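Long-range contact in fusion DH (PDB 6K97), which is an engineered dehydratase domain of double hot dog fold, fused from split parts, which probably dehydrates intermediates in the biosynthesis of the macrolactam polyketide cremimycin: residues A232-G237 with L292-T297. Numbering follows the deposited sequence.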
loop_
_atom_site.group_PDB
_atom_site.type_symbol
_atom_site.label_atom_id
_atom_site.label_comp_id
_atom_site.label_asym_id
_atom_site.label_seq_id
_atom_site.Cartn_x
_atom_site.Cartn_y
_atom_site.Cartn_z
ATOM N N ALA A 232 24.501 -22.501 -21.934
ATOM C CA ALA A 232 23.576 -23.376 -21.228
ATOM C C ALA A 232 22.185 -23.389 -21.845
ATOM O O ALA A 232 21.649 -22.325 -22.167
ATOM C CB ALA A 232 23.480 -22.901 -19.796
ATOM N N ASP A 233 21.592 -24.572 -21.997
ATOM C CA ASP A 233 20.172 -24.672 -22.272
ATOM C C ASP A 233 19.474 -24.905 -20.934
ATOM O O ASP A 233 19.796 -25.849 -20.220
ATOM C CB ASP A 233 19.866 -25.808 -23.236
ATOM C CG ASP A 233 20.263 -25.493 -24.659
ATOM O OD1 ASP A 233 20.927 -24.462 -24.906
ATOM O OD2 ASP A 233 19.876 -26.259 -25.553
ATOM N N VAL A 234 18.538 -24.021 -20.599
ATOM C CA VAL A 234 17.746 -24.149 -19.391
ATOM C C VAL A 234 16.267 -24.160 -19.753
ATOM O O VAL A 234 15.848 -23.619 -20.769
ATOM C CB VAL A 234 18.061 -23.040 -18.353
ATOM C CG1 VAL A 234 19.539 -23.006 -18.066
ATOM C CG2 VAL A 234 17.657 -21.664 -18.846
ATOM N N GLU A 235 15.497 -24.812 -18.906
ATOM C CA GLU A 235 14.063 -24.965 -19.060
ATOM C C GLU A 235 13.485 -25.035 -17.639
ATOM O O GLU A 235 14.239 -25.119 -16.699
ATOM C CB GLU A 235 13.715 -26.192 -19.877
ATOM C CG GLU A 235 12.490 -25.935 -20.758
ATOM C CD GLU A 235 12.245 -27.020 -21.798
ATOM O OE1 GLU A 235 12.922 -28.092 -21.721
ATOM O OE2 GLU A 235 11.362 -26.790 -22.658
ATOM N N VAL A 236 12.175 -24.888 -17.469
ATOM C CA VAL A 236 11.599 -24.984 -16.127
ATOM C C VAL A 236 11.417 -26.469 -15.798
ATOM O O VAL A 236 10.698 -27.192 -16.519
ATOM C CB VAL A 236 10.232 -24.262 -16.032
ATOM C CG1 VAL A 236 9.693 -24.325 -14.611
ATOM C CG2 VAL A 236 10.374 -22.820 -16.460
ATOM N N GLY A 237 12.066 -26.919 -14.726
ATOM C CA GLY A 237 11.966 -28.310 -14.284
ATOM C C GLY A 237 10.582 -28.633 -13.740
ATOM O O GLY A 237 9.911 -27.761 -13.191
ATOM N N LEU A 292 15.563 -21.028 -22.404
ATOM C CA LEU A 292 16.628 -20.094 -22.702
ATOM C C LEU A 292 17.932 -20.752 -23.132
ATOM O O LEU A 292 18.287 -21.802 -22.632
ATOM C CB LEU A 292 16.912 -19.277 -21.462
ATOM C CG LEU A 292 15.813 -18.375 -20.876
ATOM C CD1 LEU A 292 16.419 -17.650 -19.708
ATOM C CD2 LEU A 292 15.308 -17.330 -21.837
ATOM N N ARG A 293 18.614 -20.137 -24.095
ATOM C CA ARG A 293 19.991 -20.428 -24.406
ATOM C C ARG A 293 20.777 -19.268 -23.847
ATOM O O ARG A 293 20.534 -18.095 -24.187
ATOM C CB ARG A 293 20.233 -20.554 -25.912
ATOM C CG ARG A 293 19.387 -21.639 -26.598
ATOM C CD ARG A 293 20.027 -22.108 -27.908
ATOM N NE ARG A 293 21.466 -22.385 -27.688
ATOM C CZ ARG A 293 22.023 -23.575 -27.529
ATOM N NH1 ARG A 293 21.310 -24.692 -27.600
ATOM N NH2 ARG A 293 23.325 -23.637 -27.313
ATOM N N VAL A 294 21.750 -19.600 -23.006
ATOM C CA VAL A 294 22.383 -18.622 -22.164
ATOM C C VAL A 294 23.886 -18.540 -22.371
ATOM O O VAL A 294 24.582 -19.539 -22.298
ATOM C CB VAL A 294 22.118 -19.012 -20.722
ATOM C CG1 VAL A 294 22.837 -18.081 -19.785
ATOM C CG2 VAL A 294 20.639 -18.962 -20.451
ATOM N N HIS A 295 24.390 -17.346 -22.588
ATOM C CA HIS A 295 25.833 -17.130 -22.683
ATOM C C HIS A 295 26.286 -16.533 -21.367
ATOM O O HIS A 295 25.842 -15.439 -20.978
ATOM C CB HIS A 295 26.139 -16.193 -23.869
ATOM C CG HIS A 295 27.598 -16.000 -24.157
ATOM N ND1 HIS A 295 28.051 -15.148 -25.149
ATOM C CD2 HIS A 295 28.709 -16.520 -23.585
ATOM C CE1 HIS A 295 29.372 -15.169 -25.191
ATOM N NE2 HIS A 295 29.798 -15.999 -24.258
ATOM N N ILE A 296 27.139 -17.265 -20.656
ATOM C CA ILE A 296 27.730 -16.785 -19.399
ATOM C C ILE A 296 29.191 -16.454 -19.583
ATOM O O ILE A 296 29.932 -17.292 -20.094
ATOM C CB ILE A 296 27.636 -17.868 -18.318
ATOM C CG1 ILE A 296 26.182 -18.310 -18.189
ATOM C CG2 ILE A 296 28.166 -17.350 -16.963
ATOM C CD1 ILE A 296 25.951 -19.514 -17.294
ATOM N N THR A 297 29.602 -15.252 -19.189
ATOM C CA THR A 297 31.035 -14.818 -19.222
ATOM C C THR A 297 31.500 -14.299 -17.851
ATOM O O THR A 297 30.708 -13.707 -17.113
ATOM C CB THR A 297 31.281 -13.686 -20.237
ATOM O OG1 THR A 297 30.531 -12.537 -19.831
ATOM C CG2 THR A 297 30.789 -14.093 -21.631
#
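Arg293 lays one face of its guanidinium over the carboxylate tip of Asp233, its cross-strand neighbour in an antiparallel non-hydrogen-bonded pair. Both side chains leave the sheet alongside each other, each CG anti to its own carbonyl carbon, and the bend at chi3 of Arg293 (47°) carries NH1 to 2.7 Å from Asp233 OD1. Carboxylate and guanidinium planes stand 87° apart. Because OD1 sits well out of the guanidinium plane, no N-H aims at it and the salt bridge rests on charge. Trp224 of strand 220-226 touches both partners. An alanine in place of Arg293 would remove the guanidinium and probably leave the Asp233 carboxylate less well held. The backbone ladder pairs Ala232 with Val294 and Val234 with Leu292, two bonds each; the straightest runs from Val234 N to Leu292 O (3.0 Å, 170° at the hydrogen). On the face of Val234 and Leu292, Val234 CG2, in the crowded position between N and carbonyl carbon, meets Leu292 CB at 3.6 Å, and helix 252-266 covers both residues through Leu254. The contact joins neighbouring strands in the predicted C-terminal hot dog; its charge pair probably depends less on exact guanidinium rotation than a directed hydrogen bond would.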